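Local coordinates for chitin deacetylase 1 (Bombyx mori, PDB 5ZNT), which hydrolyses the N-acetyl groups of N-acetylglucosamine residues in chitin, with zinc as cofactor, leaving chitosan and acetate, at residues 78-83 with 355-360; 101-106 with 368-373; 107-112 with 147-152. All coordinates share one frame; numbering follows the deposited sequence.

Contact 1 of 3, residues 78-83 with 355-360; sequences VSHKYT and INLQTC. With NAG (2-acetamido-2-deoxy-beta-D-glucopyranose), chain B.
Lys81 and Tyr82 meet Ile355, and His80 meets Leu357, through carbon alone. Lys81 runs extended beyond CG, and its CE lies 3.8 Å from Ile355 CD1; the ammonium group beyond pairs with Glu353. Ile355 serves both neighbours with its two branches: CG1 sits beside the backbone N (chi1 -64°) and leads to CD1, whereas CG2 approaches Tyr82 CD1 obliquely at 4.2 Å. At the edge of the imidazole, near its plane, Leu357 CD1 is 3.9 Å from His80 CE1, while the ring nitrogens bond to Tyr85 OH and Pro368 O.

Residues 78-83 lead out of strand 75-78 of the parallel sheet in the CE4 deacetylase domain and form a type II turn from His80 to Thr83; residues 355-359 pair antiparallel with strand 341-345. Thr83 OG1 braces the turn, donating to Ser79 O over 2.6 Å.

The polar links between the segments run through water. One water donates to both Tyr82 O and Gln358 OE1, a second to Thr83 O and Asn356 O. In Gln358 the bend at chi2 (78°) turns CD toward a NAG hydrogen-bonded to Asn84, a glycosylated asparagine; Gln358 NE2 lies 3.5 Å from methyl carbon C8 of this NAG.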
# COMPACT_ATOMS: atom_id res chain seq x y z
N VAL A 78 -6.03 2.14 -4.84
CA VAL A 78 -6.82 2.88 -5.82
C VAL A 78 -8.25 2.96 -5.33
O VAL A 78 -8.84 1.93 -4.98
CB VAL A 78 -6.74 2.21 -7.20
CG1 VAL A 78 -7.61 2.98 -8.22
CG2 VAL A 78 -5.26 2.17 -7.67
N SER A 79 -8.81 4.17 -5.32
CA SER A 79 -10.23 4.38 -5.09
C SER A 79 -10.91 4.65 -6.43
O SER A 79 -10.28 5.11 -7.38
CB SER A 79 -10.46 5.56 -4.12
OG SER A 79 -9.87 6.76 -4.64
N HIS A 80 -12.23 4.38 -6.49
CA HIS A 80 -12.93 4.30 -7.78
C HIS A 80 -13.17 5.67 -8.41
O HIS A 80 -12.90 5.86 -9.60
CB HIS A 80 -14.25 3.55 -7.60
CG HIS A 80 -15.13 3.53 -8.82
ND1 HIS A 80 -14.67 3.19 -10.08
CD2 HIS A 80 -16.46 3.77 -8.96
CE1 HIS A 80 -15.68 3.23 -10.94
NE2 HIS A 80 -16.78 3.57 -10.28
N LYS A 81 -13.73 6.63 -7.65
CA LYS A 81 -14.31 7.79 -8.32
C LYS A 81 -13.23 8.59 -9.02
O LYS A 81 -12.19 8.92 -8.43
CB LYS A 81 -15.09 8.67 -7.33
CG LYS A 81 -16.18 9.52 -7.99
CD LYS A 81 -16.89 10.43 -6.92
CE LYS A 81 -18.10 11.11 -7.50
NZ LYS A 81 -18.88 11.88 -6.44
N TYR A 82 -13.47 8.90 -10.30
CA TYR A 82 -12.59 9.65 -11.19
C TYR A 82 -11.35 8.88 -11.63
O TYR A 82 -10.46 9.47 -12.24
CB TYR A 82 -12.13 10.98 -10.56
CG TYR A 82 -13.27 11.79 -9.97
CD1 TYR A 82 -14.34 12.22 -10.77
CD2 TYR A 82 -13.27 12.14 -8.62
CE1 TYR A 82 -15.40 12.99 -10.21
CE2 TYR A 82 -14.30 12.89 -8.06
CZ TYR A 82 -15.36 13.32 -8.86
OH TYR A 82 -16.38 14.06 -8.28
N THR A 83 -11.27 7.59 -11.37
CA THR A 83 -10.08 6.85 -11.76
C THR A 83 -10.12 6.53 -13.25
O THR A 83 -11.19 6.30 -13.82
CB THR A 83 -9.96 5.59 -10.91
OG1 THR A 83 -9.40 5.98 -9.67
CG2 THR A 83 -9.06 4.51 -11.57
N ILE A 355 -19.83 11.01 -14.66
CA ILE A 355 -18.43 10.73 -14.36
C ILE A 355 -17.80 10.06 -15.56
O ILE A 355 -18.35 9.09 -16.10
CB ILE A 355 -18.29 9.88 -13.08
CG1 ILE A 355 -18.81 10.70 -11.91
CG2 ILE A 355 -16.79 9.54 -12.84
CD1 ILE A 355 -19.49 9.94 -10.87
N ASN A 356 -16.68 10.61 -16.01
CA ASN A 356 -15.93 10.05 -17.12
C ASN A 356 -15.07 8.90 -16.61
O ASN A 356 -14.31 9.05 -15.65
CB ASN A 356 -15.02 11.11 -17.76
CG ASN A 356 -15.79 12.14 -18.54
OD1 ASN A 356 -16.99 11.99 -18.78
ND2 ASN A 356 -15.10 13.20 -18.93
N LEU A 357 -15.18 7.76 -17.28
CA LEU A 357 -14.39 6.59 -16.95
C LEU A 357 -13.65 6.19 -18.21
O LEU A 357 -14.28 5.90 -19.23
CB LEU A 357 -15.28 5.46 -16.44
CG LEU A 357 -14.57 4.26 -15.84
CD1 LEU A 357 -15.50 3.60 -14.81
CD2 LEU A 357 -14.20 3.25 -16.92
N GLN A 358 -12.32 6.18 -18.15
CA GLN A 358 -11.54 5.77 -19.31
C GLN A 358 -11.12 4.31 -19.14
O GLN A 358 -10.73 3.88 -18.05
CB GLN A 358 -10.32 6.69 -19.49
CG GLN A 358 -10.64 8.18 -19.57
CD GLN A 358 -10.93 8.77 -18.19
OE1 GLN A 358 -10.55 8.20 -17.17
NE2 GLN A 358 -11.63 9.91 -18.16
N THR A 359 -11.23 3.54 -20.23
CA THR A 359 -10.95 2.12 -20.22
C THR A 359 -10.70 1.66 -21.65
O THR A 359 -11.24 2.23 -22.60
CB THR A 359 -12.12 1.32 -19.61
OG1 THR A 359 -11.85 -0.08 -19.67
CG2 THR A 359 -13.43 1.60 -20.36
N CYS A 360 -9.89 0.61 -21.79
CA CYS A 360 -9.73 -0.02 -23.10
C CYS A 360 -10.94 -0.86 -23.47
O CYS A 360 -11.10 -1.22 -24.64
CB CYS A 360 -8.47 -0.89 -23.13
SG CYS A 360 -6.95 0.05 -23.02
C1 NAG B . -6.35 7.84 -19.26
C2 NAG B . -6.05 9.14 -19.98
C3 NAG B . -5.45 8.84 -21.35
C4 NAG B . -4.26 7.88 -21.22
C5 NAG B . -4.62 6.69 -20.34
C6 NAG B . -3.43 5.81 -20.01
C7 NAG B . -7.71 10.75 -19.12
C8 NAG B . -8.88 11.61 -19.49
N2 NAG B . -7.21 10.00 -20.11
O3 NAG B . -5.07 10.07 -21.94
O4 NAG B . -4.00 7.24 -22.46
O5 NAG B . -5.17 7.13 -19.09
O6 NAG B . -2.37 6.58 -19.46
O7 NAG B . -7.25 10.72 -17.97
O HOH W 1 -10.22 9.90 -14.97
O HOH W 2 -13.62 7.55 -13.49

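Contact 2 of 3, residues 101-106 with 368-373; sequences HSITHN and PWLNDP. With ZN (zinc ion), chain C.
Ile103 lays its CG2 methyl over one face of the Trp369 indole, a CH-pi contact with 4.0 Å from Ile103 CG2 to the centroid of the Trp369 six-membered ring, 19° off the normal. CG2, anti to the backbone N, is the branch that meets the face, while CG1 carries CD1 toward Leu370, with Ile103 CD1 4.3 Å from Leu370 CD2. Thr104 puts its methyl between the same two residues: CG2 is 3.7 Å from Trp369 NE1, obliquely to the ring, and 3.6 Å from Leu370 CG. Its hydroxyl bonds to Glu123 of helix 117-134 and accepts from Asn106 N in an ST turn.

Behind these contacts, residues 369-372 form a type I turn that presents Trp369 and Leu370 together. Farther back in the loop, Ser102 OG donates to His101 O in the carbonyl plane and accepts from His105 N at 2.9 Å, so one hydroxyl ties together the backbones of the two histidine ligands. His101 and His105 belong to the His-x-x-x-His motif of CE4 enzymes; NE2 of each lies 2.1 Å from zinc, and Asp46 and three waters complete six ligands. His101 ND1 is held by Arg146 O. The chemistry is thus divided within one short loop: the residues between the histidines, Ile103 and Thr104, pack against Trp369 and Leu370, while the histidines themselves bind zinc.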
# COMPACT_ATOMS: atom_id res chain seq x y z
N HIS A 101 -8.74 0.64 -2.43
CA HIS A 101 -8.93 1.71 -1.48
C HIS A 101 -10.41 2.13 -1.45
O HIS A 101 -10.73 3.29 -1.18
CB HIS A 101 -8.02 2.89 -1.85
CG HIS A 101 -7.88 3.95 -0.80
ND1 HIS A 101 -7.68 3.67 0.54
CD2 HIS A 101 -7.86 5.31 -0.90
CE1 HIS A 101 -7.56 4.81 1.21
NE2 HIS A 101 -7.67 5.81 0.36
N SER A 102 -11.30 1.18 -1.78
CA SER A 102 -12.77 1.26 -1.74
C SER A 102 -13.40 1.90 -2.98
O SER A 102 -12.74 2.58 -3.77
CB SER A 102 -13.28 1.99 -0.49
OG SER A 102 -13.35 3.38 -0.71
N ILE A 103 -14.70 1.67 -3.15
CA ILE A 103 -15.46 2.30 -4.24
C ILE A 103 -15.79 3.75 -3.89
O ILE A 103 -15.52 4.67 -4.67
CB ILE A 103 -16.74 1.50 -4.52
CG1 ILE A 103 -16.39 0.16 -5.17
CG2 ILE A 103 -17.74 2.36 -5.37
CD1 ILE A 103 -17.60 -0.77 -5.41
N THR A 104 -16.38 3.98 -2.72
CA THR A 104 -16.93 5.30 -2.42
C THR A 104 -15.95 6.25 -1.74
O THR A 104 -16.16 7.46 -1.83
CB THR A 104 -18.16 5.19 -1.49
OG1 THR A 104 -17.74 4.83 -0.18
CG2 THR A 104 -19.17 4.15 -2.01
N HIS A 105 -14.92 5.75 -1.07
CA HIS A 105 -14.07 6.59 -0.22
C HIS A 105 -14.93 7.47 0.71
O HIS A 105 -14.64 8.65 0.94
CB HIS A 105 -13.12 7.46 -1.06
CG HIS A 105 -11.84 7.81 -0.37
ND1 HIS A 105 -11.74 8.82 0.57
CD2 HIS A 105 -10.60 7.28 -0.48
CE1 HIS A 105 -10.49 8.92 0.98
NE2 HIS A 105 -9.78 7.97 0.38
N ASN A 106 -16.02 6.88 1.19
CA ASN A 106 -16.95 7.51 2.13
C ASN A 106 -16.21 8.28 3.21
O ASN A 106 -15.40 7.71 3.94
CB ASN A 106 -17.81 6.40 2.77
CG ASN A 106 -19.00 6.95 3.56
OD1 ASN A 106 -18.96 8.05 4.07
ND2 ASN A 106 -20.07 6.16 3.64
N PRO A 368 -20.26 2.20 -12.76
CA PRO A 368 -20.07 1.23 -11.66
C PRO A 368 -20.13 1.90 -10.30
O PRO A 368 -19.60 3.01 -10.12
CB PRO A 368 -18.68 0.64 -11.93
CG PRO A 368 -18.50 0.84 -13.45
CD PRO A 368 -19.17 2.16 -13.75
N TRP A 369 -20.78 1.24 -9.34
CA TRP A 369 -20.81 1.70 -7.96
C TRP A 369 -21.10 0.51 -7.05
O TRP A 369 -21.06 -0.65 -7.49
CB TRP A 369 -21.82 2.84 -7.78
CG TRP A 369 -21.53 3.80 -6.58
CD1 TRP A 369 -22.23 3.88 -5.39
CD2 TRP A 369 -20.49 4.78 -6.49
NE1 TRP A 369 -21.67 4.86 -4.58
CE2 TRP A 369 -20.62 5.43 -5.23
CE3 TRP A 369 -19.45 5.17 -7.36
CZ2 TRP A 369 -19.74 6.43 -4.81
CZ3 TRP A 369 -18.58 6.19 -6.94
CH2 TRP A 369 -18.74 6.81 -5.68
N LEU A 370 -21.39 0.79 -5.78
CA LEU A 370 -21.53 -0.25 -4.76
C LEU A 370 -22.46 -1.38 -5.18
O LEU A 370 -22.14 -2.57 -5.00
CB LEU A 370 -22.07 0.36 -3.46
CG LEU A 370 -21.12 1.12 -2.53
CD1 LEU A 370 -21.96 1.75 -1.41
CD2 LEU A 370 -20.09 0.16 -1.98
N ASN A 371 -23.65 -1.05 -5.66
CA ASN A 371 -24.63 -2.10 -5.97
C ASN A 371 -24.48 -2.65 -7.38
O ASN A 371 -25.20 -3.58 -7.74
CB ASN A 371 -26.05 -1.58 -5.78
CG ASN A 371 -26.37 -1.30 -4.31
OD1 ASN A 371 -25.76 -1.87 -3.41
ND2 ASN A 371 -27.34 -0.43 -4.07
N ASP A 372 -23.59 -2.10 -8.20
CA ASP A 372 -23.39 -2.57 -9.57
C ASP A 372 -21.94 -2.31 -9.97
O ASP A 372 -21.64 -1.42 -10.77
CB ASP A 372 -24.37 -1.87 -10.52
CG ASP A 372 -24.32 -2.43 -11.92
OD1 ASP A 372 -23.67 -3.48 -12.14
OD2 ASP A 372 -24.89 -1.79 -12.82
N PRO A 373 -21.01 -3.08 -9.42
CA PRO A 373 -19.59 -2.81 -9.71
C PRO A 373 -19.19 -3.14 -11.14
O PRO A 373 -18.17 -2.61 -11.61
CB PRO A 373 -18.84 -3.68 -8.68
CG PRO A 373 -19.82 -4.75 -8.27
CD PRO A 373 -21.19 -4.10 -8.36
ZN ZN C . -7.70 7.92 0.57
O HOH W 3 -5.67 7.79 1.64
O HOH W 4 -7.72 7.72 2.86
O HOH W 5 -7.49 10.04 0.83

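Contact 3 of 3, residues 107-112 with 147-152; sequences DDERFW and APYLRV
Trp112 and Arg151 bring their CA atoms to 5.9 Å, and Asp107 and Pro148 to 7.6 Å, where the start of helix 109-113 meets the loop before helix 154-163. Pro148 lies across the indole of Trp112: its CD is over one face, 15° off the normal of the six-membered ring, and Pro148 CG is 3.4 Å from Trp112 CZ2. Trp112 CB packs on Arg151 CB at 3.5 Å. Phe111 CE2 is on the opposite face of the indole, and Trp112 NE1 donates to Asn106 O. Pro148 and Tyr149 end the Arg-x-Pro-Tyr sequence of CE4 enzymes. Tyr149 brings its OH to within 3.3 Å of Asp107 CB, while the hydroxyl probably bonds to His105, a zinc ligand.

Glu109 OE1 sits over the guanidinium face of the buried Arg151, 3.4 Å from NH1, with the two flat groups 20° apart. Arg151 bends at chi2 (-51°) and again at chi3, and its CD lies 3.4 Å from Glu109 OE1. Its N-H groups go to Asn197 O and Ser113 OG. Asp108 caps the helix weakly and meets the Arg110 guanidinium side-on. Because no N-H of Arg151 points at OE1, the Glu109 pairing probably acts through charge alone.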
# COMPACT_ATOMS: atom_id res chain seq x y z
N ASP A 107 -16.47 9.59 3.30
CA ASP A 107 -15.71 10.43 4.23
C ASP A 107 -16.29 10.45 5.63
O ASP A 107 -15.77 11.17 6.49
CB ASP A 107 -15.56 11.86 3.70
CG ASP A 107 -16.90 12.59 3.56
OD1 ASP A 107 -17.97 12.00 3.83
OD2 ASP A 107 -16.86 13.76 3.16
N ASP A 108 -17.33 9.66 5.88
CA ASP A 108 -17.90 9.49 7.22
C ASP A 108 -17.08 8.42 7.94
O ASP A 108 -17.27 7.22 7.72
CB ASP A 108 -19.37 9.10 7.11
CG ASP A 108 -20.06 9.10 8.46
OD1 ASP A 108 -19.38 9.30 9.48
OD2 ASP A 108 -21.29 8.90 8.48
N GLU A 109 -16.16 8.86 8.81
CA GLU A 109 -15.24 7.92 9.45
C GLU A 109 -15.95 6.92 10.35
O GLU A 109 -15.41 5.84 10.61
CB GLU A 109 -14.19 8.67 10.27
CG GLU A 109 -13.12 9.31 9.46
CD GLU A 109 -12.00 9.82 10.33
OE1 GLU A 109 -11.93 9.41 11.51
OE2 GLU A 109 -11.21 10.64 9.84
N ARG A 110 -17.15 7.25 10.83
CA ARG A 110 -17.86 6.31 11.67
C ARG A 110 -18.51 5.21 10.84
O ARG A 110 -18.73 4.10 11.35
CB ARG A 110 -18.90 7.06 12.51
CG ARG A 110 -18.40 8.42 12.99
CD ARG A 110 -19.54 9.42 13.24
NE ARG A 110 -20.47 9.49 12.12
CZ ARG A 110 -21.70 9.99 12.19
NH1 ARG A 110 -22.16 10.47 13.35
NH2 ARG A 110 -22.48 10.02 11.12
N PHE A 111 -18.79 5.47 9.56
CA PHE A 111 -19.26 4.39 8.69
C PHE A 111 -18.25 3.25 8.67
O PHE A 111 -18.60 2.09 8.89
CB PHE A 111 -19.52 4.89 7.27
CG PHE A 111 -19.51 3.78 6.24
CD1 PHE A 111 -20.63 2.98 6.06
CD2 PHE A 111 -18.37 3.53 5.48
CE1 PHE A 111 -20.61 1.94 5.14
CE2 PHE A 111 -18.34 2.50 4.56
CZ PHE A 111 -19.47 1.70 4.38
N TRP A 112 -16.97 3.57 8.43
CA TRP A 112 -15.95 2.53 8.33
C TRP A 112 -15.76 1.79 9.65
O TRP A 112 -15.66 0.56 9.69
CB TRP A 112 -14.63 3.14 7.86
CG TRP A 112 -14.73 3.72 6.48
CD1 TRP A 112 -14.83 5.04 6.15
CD2 TRP A 112 -14.80 2.99 5.25
NE1 TRP A 112 -14.94 5.18 4.79
CE2 TRP A 112 -14.93 3.93 4.21
CE3 TRP A 112 -14.77 1.63 4.94
CZ2 TRP A 112 -15.01 3.56 2.86
CZ3 TRP A 112 -14.84 1.25 3.60
CH2 TRP A 112 -14.98 2.21 2.58
N ALA A 147 -8.01 0.95 3.98
CA ALA A 147 -9.29 1.64 4.22
C ALA A 147 -9.13 3.15 4.14
O ALA A 147 -8.11 3.70 4.58
CB ALA A 147 -9.87 1.26 5.60
N PRO A 148 -10.12 3.84 3.56
CA PRO A 148 -10.15 5.31 3.62
C PRO A 148 -9.98 5.83 5.04
O PRO A 148 -10.48 5.24 6.01
CB PRO A 148 -11.54 5.65 3.06
CG PRO A 148 -11.82 4.53 2.09
CD PRO A 148 -11.24 3.29 2.78
N TYR A 149 -9.24 6.93 5.14
CA TYR A 149 -8.89 7.62 6.38
C TYR A 149 -8.24 6.68 7.41
O TYR A 149 -8.23 6.98 8.61
CB TYR A 149 -10.14 8.36 6.94
CG TYR A 149 -10.83 9.12 5.82
CD1 TYR A 149 -10.35 10.37 5.40
CD2 TYR A 149 -11.88 8.55 5.11
CE1 TYR A 149 -10.95 11.04 4.33
CE2 TYR A 149 -12.48 9.22 4.03
CZ TYR A 149 -12.00 10.45 3.65
OH TYR A 149 -12.59 11.10 2.59
N LEU A 150 -7.67 5.56 6.94
CA LEU A 150 -7.04 4.54 7.78
C LEU A 150 -7.97 4.11 8.91
O LEU A 150 -7.54 3.88 10.05
CB LEU A 150 -5.69 5.04 8.32
CG LEU A 150 -4.67 5.50 7.26
CD1 LEU A 150 -3.34 5.90 7.91
CD2 LEU A 150 -4.41 4.37 6.26
N ARG A 151 -9.26 3.97 8.61
CA ARG A 151 -10.23 3.52 9.60
C ARG A 151 -10.28 2.00 9.58
O ARG A 151 -10.83 1.39 8.65
CB ARG A 151 -11.62 4.10 9.33
CG ARG A 151 -11.70 5.62 9.32
CD ARG A 151 -11.06 6.24 10.56
NE ARG A 151 -11.71 5.83 11.80
CZ ARG A 151 -11.29 6.19 13.00
NH1 ARG A 151 -10.22 6.96 13.12
NH2 ARG A 151 -11.93 5.76 14.09
N VAL A 152 -9.72 1.37 10.61
CA VAL A 152 -9.76 -0.08 10.71
C VAL A 152 -11.18 -0.53 11.05
O VAL A 152 -11.89 0.13 11.82
CB VAL A 152 -8.76 -0.56 11.78
CG1 VAL A 152 -8.64 -2.07 11.73
CG2 VAL A 152 -7.42 0.13 11.55

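In the fold
Contacts 1 and 2 hold neighbouring loops, those following strands 75-78 and 97-100, against the C-terminal part of the chain, and they touch: His80 packs on Trp369, and Val78 O probably accepts from His101 N. Contact 1 is the buried one and relies on bridging waters for its polar links; contact 2 is partly buried and joins its segments by apolar and CH-pi packing. Contact 3, also partly buried, stays within the deacetylase family region and adds charge pairing to its packing. Residues 101-106 run straight into 107-112, so contacts 2 and 3 share one continuous piece of chain; contact 2 holds two zinc ligands and contact 3 lies next to the site, whereas contact 1 reaches toward the glycan.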